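Local coordinates for KLLA0B12012p (Kluyveromyces lactis, PDB 6Y3P), which probably binds ATP through its C-terminal ATP-grasp domain of the tubulin-tyrosine ligase family, the part present here, and is a direct partner of the mRNA decapping enzyme Dcp2, at residues L48-G53 / P377-P382; Y76-I81 / D315-R320; H88-Y93 / S305-A310; S224-V229 / F319-N324. All coordinates share one frame; numbering follows the deposited sequence.

Contact 1: L48-G53 / P377-P382; sequences LTFHYG and PMFNLP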
# COMPACT_ATOMS: atom_id res chain seq x y z
N LEU A 48 29.73 6.88 8.42
CA LEU A 48 28.59 6.43 7.66
C LEU A 48 27.66 5.70 8.62
O LEU A 48 28.11 4.90 9.44
CB LEU A 48 28.89 5.67 6.34
CG LEU A 48 29.73 4.41 6.30
CD1 LEU A 48 28.98 3.23 6.82
CD2 LEU A 48 30.07 4.05 4.88
N THR A 49 26.39 6.11 8.64
CA THR A 49 25.43 5.60 9.62
C THR A 49 24.08 5.23 9.04
O THR A 49 23.60 5.85 8.09
CB THR A 49 25.24 6.57 10.86
OG1 THR A 49 23.95 7.20 10.86
CG2 THR A 49 26.29 7.62 10.97
N PHE A 50 23.44 4.25 9.66
CA PHE A 50 22.10 3.85 9.29
C PHE A 50 21.18 4.06 10.47
O PHE A 50 21.31 3.39 11.50
CB PHE A 50 22.04 2.40 8.77
CG PHE A 50 20.65 2.03 8.33
CD1 PHE A 50 20.07 2.65 7.23
CD2 PHE A 50 19.88 1.15 9.07
CE1 PHE A 50 18.75 2.38 6.87
CE2 PHE A 50 18.56 0.87 8.69
CZ PHE A 50 18.01 1.48 7.59
N HIS A 51 20.24 4.98 10.31
CA HIS A 51 19.25 5.33 11.31
C HIS A 51 17.91 4.68 10.94
O HIS A 51 17.29 5.00 9.92
CB HIS A 51 19.15 6.88 11.45
CG HIS A 51 18.14 7.41 12.44
ND1 HIS A 51 17.74 8.74 12.41
CD2 HIS A 51 17.50 6.79 13.46
CE1 HIS A 51 16.87 8.88 13.39
NE2 HIS A 51 16.69 7.73 14.05
N TYR A 52 17.50 3.70 11.75
CA TYR A 52 16.21 3.07 11.61
C TYR A 52 15.39 3.68 12.74
O TYR A 52 15.71 3.50 13.92
CB TYR A 52 16.28 1.53 11.70
CG TYR A 52 15.02 0.87 11.17
CD1 TYR A 52 13.81 0.98 11.86
CD2 TYR A 52 15.01 0.20 9.96
CE1 TYR A 52 12.63 0.43 11.36
CE2 TYR A 52 13.84 -0.39 9.46
CZ TYR A 52 12.65 -0.26 10.16
OH TYR A 52 11.47 -0.82 9.71
N GLY A 53 14.41 4.50 12.36
CA GLY A 53 13.52 5.17 13.29
C GLY A 53 12.09 5.26 12.81
O GLY A 53 11.77 4.81 11.71
N PRO A 377 24.88 -3.32 1.89
CA PRO A 377 25.55 -2.53 0.85
C PRO A 377 25.79 -1.03 1.14
O PRO A 377 26.69 -0.45 0.53
CB PRO A 377 24.64 -2.72 -0.36
CG PRO A 377 23.99 -4.00 -0.14
CD PRO A 377 23.69 -3.98 1.32
N MET A 378 25.04 -0.42 2.06
CA MET A 378 25.29 0.99 2.36
C MET A 378 26.46 1.12 3.34
O MET A 378 26.96 2.23 3.55
CB MET A 378 24.03 1.79 2.79
CG MET A 378 22.95 1.00 3.51
SD MET A 378 21.37 1.87 3.81
CE MET A 378 20.93 2.38 2.07
N PHE A 379 26.96 -0.02 3.85
CA PHE A 379 28.12 -0.10 4.74
C PHE A 379 29.30 -0.72 3.97
O PHE A 379 30.26 -1.19 4.57
CB PHE A 379 27.77 -0.93 5.98
CG PHE A 379 26.91 -0.16 6.96
CD1 PHE A 379 25.53 -0.11 6.80
CD2 PHE A 379 27.48 0.51 8.03
CE1 PHE A 379 24.75 0.63 7.68
CE2 PHE A 379 26.69 1.26 8.90
CZ PHE A 379 25.34 1.31 8.73
N ASN A 380 29.18 -0.74 2.62
CA ASN A 380 30.14 -1.29 1.65
C ASN A 380 30.35 -2.82 1.80
O ASN A 380 31.34 -3.37 1.30
CB ASN A 380 31.47 -0.50 1.64
CG ASN A 380 32.33 -0.75 0.42
OD1 ASN A 380 31.84 -0.83 -0.72
ND2 ASN A 380 33.64 -0.93 0.63
N LEU A 381 29.38 -3.52 2.42
CA LEU A 381 29.38 -4.97 2.61
C LEU A 381 28.54 -5.63 1.50
O LEU A 381 27.46 -5.13 1.19
CB LEU A 381 28.85 -5.36 4.00
CG LEU A 381 29.56 -4.73 5.20
CD1 LEU A 381 28.80 -4.97 6.50
CD2 LEU A 381 30.99 -5.24 5.32
N PRO A 382 29.02 -6.73 0.86
CA PRO A 382 28.22 -7.35 -0.22
C PRO A 382 26.83 -7.84 0.18
O PRO A 382 26.67 -8.43 1.26
CB PRO A 382 29.10 -8.53 -0.69
CG PRO A 382 30.06 -8.78 0.43
CD PRO A 382 30.30 -7.45 1.07
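Strand 48-52 passes segment 377-382 with no backbone pairing, the closest CA atoms being those of L48 and F379, 7.2 Å apart. The contact is therefore made by side chains, all of them apolar. F379 is the wedge. With CG anti to its carbonyl carbon (chi1 -76°), its ring reaches the strand between L48 and F50. F50 CB lies in the plane of that ring at its edge, 3.4 Å from F379 CE1. L48 CD1 crosses obliquely and lies tight against F379 CD2 at 3.3 Å. F50 holds CG anti to its backbone N (chi1 -177°), which carries its own ring on toward M378. There the bent thioether places SD 4.6 Å from the F50 ring centroid, an oblique Met-aromatic contact in which a flexible, polarisable side chain can fit itself to the ring. An alanine at F379 would remove the ring that L48 and F50 both touch, and would probably loosen the hold of segment 377-382 on the strand. Beyond the two segments, F379 also packs on A8 and I10 of strand 8-12, M378 touches H70 of strand 69-71, and F50 meets V375 of helix 357-375, so segment 377-382 closes against the parallel sheet, following that helix in the chain.

Contact 2: Y76-I81 / D315-R320; sequences YRKAII and DRLNFR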
# COMPACT_ATOMS: atom_id res chain seq x y z
N TYR A 76 10.46 12.21 -0.95
CA TYR A 76 9.34 12.48 -1.84
C TYR A 76 8.60 11.20 -2.18
O TYR A 76 9.01 10.47 -3.08
CB TYR A 76 9.81 13.20 -3.13
CG TYR A 76 10.45 14.55 -2.89
CD1 TYR A 76 9.67 15.66 -2.55
CD2 TYR A 76 11.82 14.72 -2.96
CE1 TYR A 76 10.25 16.90 -2.29
CE2 TYR A 76 12.41 15.96 -2.73
CZ TYR A 76 11.62 17.05 -2.40
OH TYR A 76 12.19 18.28 -2.18
N ARG A 77 7.53 10.90 -1.46
CA ARG A 77 6.81 9.68 -1.74
C ARG A 77 5.27 9.88 -1.76
O ARG A 77 4.54 8.90 -1.85
CB ARG A 77 7.28 8.57 -0.78
CG ARG A 77 6.82 8.67 0.65
CD ARG A 77 7.89 9.14 1.61
NE ARG A 77 7.21 9.69 2.79
CZ ARG A 77 7.01 9.03 3.93
NH1 ARG A 77 6.33 9.59 4.92
NH2 ARG A 77 7.49 7.80 4.08
N LYS A 78 4.81 11.14 -1.74
CA LYS A 78 3.40 11.56 -1.76
C LYS A 78 2.64 11.01 -2.97
O LYS A 78 1.46 10.66 -2.86
CB LYS A 78 3.32 13.10 -1.70
CG LYS A 78 2.07 13.75 -2.28
CD LYS A 78 1.88 15.14 -1.74
CE LYS A 78 0.65 15.77 -2.32
NZ LYS A 78 0.30 17.04 -1.63
N ALA A 79 3.33 10.91 -4.13
CA ALA A 79 2.83 10.38 -5.40
C ALA A 79 2.39 8.90 -5.30
O ALA A 79 1.67 8.44 -6.18
CB ALA A 79 3.89 10.54 -6.48
N ILE A 80 2.80 8.16 -4.24
CA ILE A 80 2.38 6.76 -4.07
C ILE A 80 1.67 6.53 -2.73
O ILE A 80 0.73 5.75 -2.69
CB ILE A 80 3.48 5.68 -4.37
CG1 ILE A 80 4.50 5.52 -3.21
CG2 ILE A 80 4.18 5.95 -5.70
CD1 ILE A 80 5.29 4.23 -3.24
N ILE A 81 2.07 7.21 -1.64
CA ILE A 81 1.42 6.98 -0.33
C ILE A 81 0.11 7.77 -0.17
O ILE A 81 -0.67 7.47 0.74
CB ILE A 81 2.37 7.15 0.90
CG1 ILE A 81 3.01 8.56 0.97
CG2 ILE A 81 3.41 6.03 0.92
CD1 ILE A 81 3.52 9.00 2.37
N ASP A 315 5.66 13.04 -15.52
CA ASP A 315 5.95 14.43 -15.90
C ASP A 315 5.36 15.41 -14.87
O ASP A 315 5.60 16.62 -14.96
CB ASP A 315 5.40 14.73 -17.31
CG ASP A 315 5.48 13.57 -18.29
OD1 ASP A 315 4.73 12.58 -18.10
OD2 ASP A 315 6.26 13.67 -19.26
N ARG A 316 4.57 14.87 -13.91
CA ARG A 316 3.91 15.58 -12.79
C ARG A 316 4.68 15.25 -11.48
O ARG A 316 5.88 14.95 -11.54
CB ARG A 316 2.42 15.14 -12.67
CG ARG A 316 1.70 14.81 -13.97
CD ARG A 316 0.44 13.98 -13.71
NE ARG A 316 -0.70 14.83 -13.37
CZ ARG A 316 -1.96 14.40 -13.29
NH1 ARG A 316 -2.25 13.13 -13.52
NH2 ARG A 316 -2.93 15.24 -12.98
N LEU A 317 3.99 15.32 -10.31
CA LEU A 317 4.51 15.00 -8.98
C LEU A 317 5.08 13.58 -9.05
O LEU A 317 4.35 12.65 -9.43
CB LEU A 317 3.37 15.05 -7.95
CG LEU A 317 3.71 15.38 -6.49
CD1 LEU A 317 2.46 15.62 -5.70
CD2 LEU A 317 4.49 14.28 -5.80
N ASN A 318 6.37 13.41 -8.72
CA ASN A 318 6.99 12.10 -8.80
C ASN A 318 7.73 11.66 -7.53
O ASN A 318 8.01 12.46 -6.64
CB ASN A 318 7.91 11.97 -10.03
CG ASN A 318 8.93 13.04 -10.29
OD1 ASN A 318 9.29 13.85 -9.41
ND2 ASN A 318 9.46 13.04 -11.51
N PHE A 319 7.99 10.34 -7.45
CA PHE A 319 8.74 9.68 -6.40
C PHE A 319 10.20 9.92 -6.73
O PHE A 319 10.61 9.62 -7.85
CB PHE A 319 8.41 8.18 -6.39
CG PHE A 319 9.22 7.34 -5.44
CD1 PHE A 319 8.98 7.37 -4.07
CD2 PHE A 319 10.21 6.49 -5.92
CE1 PHE A 319 9.74 6.60 -3.20
CE2 PHE A 319 10.95 5.69 -5.04
CZ PHE A 319 10.72 5.76 -3.69
N ARG A 320 10.95 10.53 -5.79
CA ARG A 320 12.37 10.84 -6.00
C ARG A 320 13.21 9.92 -5.15
O ARG A 320 13.37 10.15 -3.94
CB ARG A 320 12.70 12.32 -5.74
CG ARG A 320 11.93 13.28 -6.64
CD ARG A 320 12.45 14.70 -6.60
NE ARG A 320 11.56 15.61 -7.31
CZ ARG A 320 11.62 15.88 -8.61
NH1 ARG A 320 12.56 15.31 -9.36
NH2 ARG A 320 10.75 16.71 -9.17
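Y76 and R320 cross obliquely at one exposed end of this contact, each with CG anti to its own carbonyl carbon (chi1 -62° and -60°). The R320 chain is extended from CG to NE, so its methylenes run past the tyrosine and CD comes within 3.7 Å of Y76 CD2. The guanidinium stands almost perpendicular to the tyrosine ring, and N318 OD1 sits over the centre of one guanidinium face, 3.1 Å above its plane. A long aliphatic stem with a charged tip suits this boundary between ring and solvent. Between the backbones, R320 N gives Y76 O a weak hydrogen bond of 3.3 Å.

R77 occupies the N-cap position of the short helix 78-81, and its carbonyl accepts from both I80 N and I81 N. This start of the helix meets the loop that joins helix 290-313 to strand 326-335 in the tubulin-tyrosine ligase domain. The R77 chain takes the crowded first torsion and bends at chi2, which leads the guanidinium away from the loop to a salt bridge with E327, while its CB remains at the edge of the F319 ring. F319 itself, CG anti to the backbone N, brings CD1 to 3.3 Å from Y76 O, and its ring goes on to meet F308 edge-to-face. On the helix, small A79 lets the loop come close: A79 CB is 3.7 Å from L317 O. L317 spreads its two methyls, CD2 toward A79 CB and CD1 against the extended K78 chain, 3.8 Å from K78 CE, the two side chains crossing at about a right angle.

Contact 3: H88-Y93 / S305-A310; sequences HTIHSY and SELFKA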
# COMPACT_ATOMS: atom_id res chain seq x y z
N HIS A 88 -3.57 9.70 -9.81
CA HIS A 88 -2.99 10.57 -10.83
C HIS A 88 -1.72 10.00 -11.41
O HIS A 88 -1.56 10.05 -12.63
CB HIS A 88 -2.80 11.99 -10.31
CG HIS A 88 -4.07 12.77 -10.27
ND1 HIS A 88 -4.54 13.45 -11.39
CD2 HIS A 88 -4.97 12.91 -9.27
CE1 HIS A 88 -5.69 14.00 -11.02
NE2 HIS A 88 -6.00 13.70 -9.75
N THR A 89 -0.86 9.42 -10.58
CA THR A 89 0.38 8.78 -11.04
C THR A 89 0.06 7.65 -12.03
O THR A 89 0.65 7.59 -13.11
CB THR A 89 1.22 8.23 -9.87
OG1 THR A 89 1.11 9.09 -8.74
CG2 THR A 89 2.69 8.05 -10.23
N ILE A 90 -0.90 6.77 -11.67
CA ILE A 90 -1.29 5.63 -12.50
C ILE A 90 -1.98 6.11 -13.79
O ILE A 90 -1.54 5.70 -14.87
CB ILE A 90 -2.09 4.55 -11.72
CG1 ILE A 90 -1.17 3.89 -10.67
CG2 ILE A 90 -2.71 3.49 -12.66
CD1 ILE A 90 -1.80 2.98 -9.66
N HIS A 91 -2.98 7.02 -13.69
CA HIS A 91 -3.69 7.56 -14.85
C HIS A 91 -2.76 8.15 -15.89
O HIS A 91 -2.93 7.85 -17.08
CB HIS A 91 -4.73 8.63 -14.46
CG HIS A 91 -5.79 8.16 -13.52
ND1 HIS A 91 -6.20 6.83 -13.48
CD2 HIS A 91 -6.49 8.86 -12.60
CE1 HIS A 91 -7.12 6.77 -12.53
NE2 HIS A 91 -7.34 7.97 -11.98
N SER A 92 -1.78 8.97 -15.45
CA SER A 92 -0.87 9.62 -16.40
C SER A 92 0.12 8.65 -17.04
O SER A 92 0.59 8.91 -18.14
CB SER A 92 -0.15 10.81 -15.76
OG SER A 92 0.53 10.43 -14.58
N TYR A 93 0.41 7.54 -16.36
CA TYR A 93 1.32 6.52 -16.89
C TYR A 93 0.65 5.57 -17.90
O TYR A 93 1.29 5.20 -18.88
CB TYR A 93 1.91 5.75 -15.72
CG TYR A 93 2.75 4.55 -16.08
CD1 TYR A 93 4.06 4.70 -16.53
CD2 TYR A 93 2.26 3.26 -15.91
CE1 TYR A 93 4.86 3.59 -16.80
CE2 TYR A 93 3.06 2.14 -16.18
CZ TYR A 93 4.35 2.32 -16.63
OH TYR A 93 5.13 1.21 -16.88
N SER A 305 6.27 -3.31 -9.81
CA SER A 305 7.29 -2.93 -10.80
C SER A 305 6.80 -1.78 -11.69
O SER A 305 7.50 -0.79 -11.86
CB SER A 305 7.65 -4.15 -11.66
OG SER A 305 8.52 -3.79 -12.71
N GLU A 306 5.57 -1.92 -12.21
CA GLU A 306 4.88 -0.94 -13.06
C GLU A 306 4.62 0.34 -12.30
O GLU A 306 4.85 1.42 -12.84
CB GLU A 306 3.56 -1.55 -13.58
CG GLU A 306 3.74 -2.60 -14.66
CD GLU A 306 4.43 -2.06 -15.90
OE1 GLU A 306 3.83 -1.17 -16.55
OE2 GLU A 306 5.60 -2.43 -16.15
N LEU A 307 4.20 0.23 -11.02
CA LEU A 307 3.95 1.40 -10.18
C LEU A 307 5.20 2.21 -9.94
O LEU A 307 5.16 3.44 -10.04
CB LEU A 307 3.24 1.05 -8.86
CG LEU A 307 2.86 2.21 -7.94
CD1 LEU A 307 2.08 3.31 -8.70
CD2 LEU A 307 2.04 1.74 -6.80
N PHE A 308 6.31 1.55 -9.64
CA PHE A 308 7.55 2.27 -9.43
C PHE A 308 8.07 2.89 -10.74
O PHE A 308 8.59 4.01 -10.71
CB PHE A 308 8.59 1.41 -8.69
CG PHE A 308 8.30 1.49 -7.21
CD1 PHE A 308 8.54 2.66 -6.49
CD2 PHE A 308 7.69 0.43 -6.54
CE1 PHE A 308 8.18 2.77 -5.15
CE2 PHE A 308 7.33 0.54 -5.20
CZ PHE A 308 7.58 1.70 -4.51
N LYS A 309 7.82 2.26 -11.89
CA LYS A 309 8.19 2.85 -13.19
C LYS A 309 7.32 4.11 -13.43
O LYS A 309 7.85 5.15 -13.83
CB LYS A 309 8.04 1.85 -14.33
CG LYS A 309 9.08 0.75 -14.27
CD LYS A 309 9.39 0.18 -15.64
CE LYS A 309 8.79 -1.17 -15.89
NZ LYS A 309 9.53 -1.89 -16.96
N ALA A 310 6.01 4.02 -13.09
CA ALA A 310 5.05 5.12 -13.20
C ALA A 310 5.48 6.30 -12.35
O ALA A 310 5.63 7.39 -12.89
CB ALA A 310 3.66 4.65 -12.75
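Helices 83-95 and 290-313 cross almost perpendicularly, their local axes 9.6 Å apart and 88° in direction, so that contact is concentrated at a few residues. The polar part is one hydrogen bond: Y93 OH donates to E306 OE1 over 2.7 Å. Y93 extends with CG anti to its backbone N (chi1 173°), and E306 bends at chi2 to meet it. The hydroxyl approaches from above the carboxylate plane, while OE1 lies in the plane of the tyrosine ring at its edge.

The aromatic part is a CH-pi contact made by the same ring. A310 CB sits over one face, 3.8 Å from the Y93 ring centroid and shifted toward the rim on the CG side; an alanine here lets the flat ring lie directly on the second helix.

Apolar packing completes the crossing. I90 CG1 meets L307 CD1 at 3.8 Å, the two branched chains crossing at about a right angle, and T89 CG2 rests 3.9 Å from A310 C. The other branch of T89, OG1, has two carbonyls, Y85 O and A79 O, to share its one proton, so the methyl faces the second helix while the hydroxyl turns to backbone oxygens.

E306 OE1 has a second hydrogen-bond partner in S100 OG. Gripped by two hydroxyl groups, the buried carboxylate is likely to be favoured in its charged form, and the tyrosine ring is fixed both at its tip and across a face.

Contact 4: S224-V229 / F319-N324; sequences SGDLQV and FRPLKN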
# COMPACT_ATOMS: atom_id res chain seq x y z
N SER A 224 15.01 0.10 -2.02
CA SER A 224 16.37 0.32 -1.54
C SER A 224 17.17 1.19 -2.53
O SER A 224 17.28 0.85 -3.71
CB SER A 224 17.08 -1.02 -1.32
OG SER A 224 18.39 -0.76 -0.84
N GLY A 225 17.71 2.31 -2.03
CA GLY A 225 18.54 3.26 -2.77
C GLY A 225 17.88 3.85 -4.01
O GLY A 225 16.67 4.09 -4.00
N ASP A 226 18.69 4.05 -5.09
CA ASP A 226 18.22 4.58 -6.37
C ASP A 226 18.56 3.66 -7.57
O ASP A 226 19.53 3.93 -8.29
CB ASP A 226 18.70 6.03 -6.59
CG ASP A 226 18.11 6.78 -7.78
OD1 ASP A 226 17.60 6.11 -8.73
OD2 ASP A 226 18.24 8.02 -7.82
N LEU A 227 17.74 2.65 -7.88
CA LEU A 227 16.57 2.18 -7.15
C LEU A 227 16.46 0.70 -7.35
O LEU A 227 16.52 0.22 -8.49
CB LEU A 227 15.27 2.86 -7.65
CG LEU A 227 13.93 2.34 -7.08
CD1 LEU A 227 13.63 2.94 -5.69
CD2 LEU A 227 12.78 2.67 -8.01
N GLN A 228 16.21 -0.03 -6.26
CA GLN A 228 15.90 -1.45 -6.29
C GLN A 228 14.60 -1.63 -5.57
O GLN A 228 14.38 -1.02 -4.52
CB GLN A 228 16.99 -2.27 -5.64
CG GLN A 228 18.14 -2.58 -6.58
CD GLN A 228 19.25 -3.21 -5.81
OE1 GLN A 228 19.86 -2.58 -4.94
NE2 GLN A 228 19.47 -4.51 -6.03
N VAL A 229 13.70 -2.44 -6.15
CA VAL A 229 12.39 -2.71 -5.57
C VAL A 229 12.30 -4.18 -5.25
O VAL A 229 12.54 -5.02 -6.11
CB VAL A 229 11.19 -2.20 -6.40
CG1 VAL A 229 9.89 -2.35 -5.59
CG2 VAL A 229 11.38 -0.75 -6.85
N PHE A 319 7.99 10.34 -7.45
CA PHE A 319 8.74 9.68 -6.40
C PHE A 319 10.20 9.92 -6.73
O PHE A 319 10.61 9.62 -7.85
CB PHE A 319 8.41 8.18 -6.39
CG PHE A 319 9.22 7.34 -5.44
CD1 PHE A 319 8.98 7.37 -4.07
CD2 PHE A 319 10.21 6.49 -5.92
CE1 PHE A 319 9.74 6.60 -3.20
CE2 PHE A 319 10.95 5.69 -5.04
CZ PHE A 319 10.72 5.76 -3.69
N ARG A 320 10.95 10.53 -5.79
CA ARG A 320 12.37 10.84 -6.00
C ARG A 320 13.21 9.92 -5.15
O ARG A 320 13.37 10.15 -3.94
CB ARG A 320 12.70 12.32 -5.74
CG ARG A 320 11.93 13.28 -6.64
CD ARG A 320 12.45 14.70 -6.60
NE ARG A 320 11.56 15.61 -7.31
CZ ARG A 320 11.62 15.88 -8.61
NH1 ARG A 320 12.56 15.31 -9.36
NH2 ARG A 320 10.75 16.71 -9.17
N PRO A 321 13.72 8.82 -5.75
CA PRO A 321 14.57 7.90 -4.98
C PRO A 321 15.92 8.52 -4.61
O PRO A 321 16.55 9.20 -5.42
CB PRO A 321 14.71 6.68 -5.90
CG PRO A 321 13.75 6.91 -7.04
CD PRO A 321 13.62 8.38 -7.16
N LEU A 322 16.31 8.32 -3.36
CA LEU A 322 17.57 8.74 -2.78
C LEU A 322 18.43 7.51 -2.60
O LEU A 322 17.96 6.48 -2.11
CB LEU A 322 17.33 9.38 -1.39
CG LEU A 322 17.01 10.88 -1.31
CD1 LEU A 322 17.91 11.69 -2.22
CD2 LEU A 322 15.53 11.15 -1.56
N LYS A 323 19.72 7.64 -2.91
CA LYS A 323 20.75 6.61 -2.80
C LYS A 323 20.93 6.13 -1.34
O LYS A 323 21.22 4.96 -1.10
CB LYS A 323 22.08 7.19 -3.36
CG LYS A 323 23.22 6.20 -3.49
CD LYS A 323 23.32 5.57 -4.87
CE LYS A 323 23.87 4.17 -4.80
NZ LYS A 323 23.33 3.31 -5.88
N ASN A 324 20.77 7.02 -0.39
CA ASN A 324 20.99 6.75 1.03
C ASN A 324 19.68 6.44 1.80
O ASN A 324 19.65 6.46 3.02
CB ASN A 324 21.80 7.91 1.67
CG ASN A 324 21.22 9.29 1.47
OD1 ASN A 324 20.53 9.60 0.48
ND2 ASN A 324 21.53 10.17 2.39
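P321 is the piece against which D226 and L227, neighbours in the turn 225-227, are both set. D226 holds CG anti to its backbone N (chi1 -171°), which lays the carboxylate obliquely across the proline, with D226 CG 3.9 Å from P321 CB. L227 shares that first torsion but crosses the proline at about a right angle, and its CD1 is 3.9 Å from P321 CB. The same methyl also lies in the plane of the F319 ring at its edge, 3.9 Å from F319 CE2, so a branched leucine fills the angle between a rigid pyrrolidine and an aromatic ring.

The turn is the tight end of a beta hairpin joining strands 215-224 and 228-239 of the six-stranded antiparallel sheet: S224 and Q228 exchange backbone hydrogen bonds in both directions around three loop residues. G225 has positive phi (57°), a conformation that favours glycine, and the peptide bond between D226 and L227 is cis. Lacking a side chain, G225 approaches the loop closely; its CA makes a CA-H...O contact with L322 O at 3.3 Å. The carbonyl of G225 turns elsewhere, to a hydrogen bond with the hydroxyl of Y74.

No conventional hydrogen bond joins the segments. D226 OD2 is only 3.2 Å from P321 O, two acceptors facing each other, which would probably raise the pKa of the carboxylate. An alanine at D226 would remove the carboxylate from the proline, and would probably leave the pyrrolidine less well covered on that side. D226 also touches S399, the last modelled residue.

Overall arrangement
Contacts 1 and 3 are buried, whereas contacts 2 and 4 are only partly so and include exposed residues. Contacts 2, 3 and 4 converge on helix 290-313 and the loop after it: 3 uses the helix, while 2 and 4 share F319 of the loop, whose ring meets R77 in one and L227 in the other. F308 of contact 3 also touches I80 of contact 2 and V229 of contact 4. Contact 1 lies apart on the parallel sheet, touching contact 4 through M378 and K323. Its side chains are apolar, with a Met-aromatic contact among them; contact 3 alone adds a short side-chain hydrogen bond, contact 2 has a weak backbone one, and contact 4 relies on packing and CA-H...O contacts.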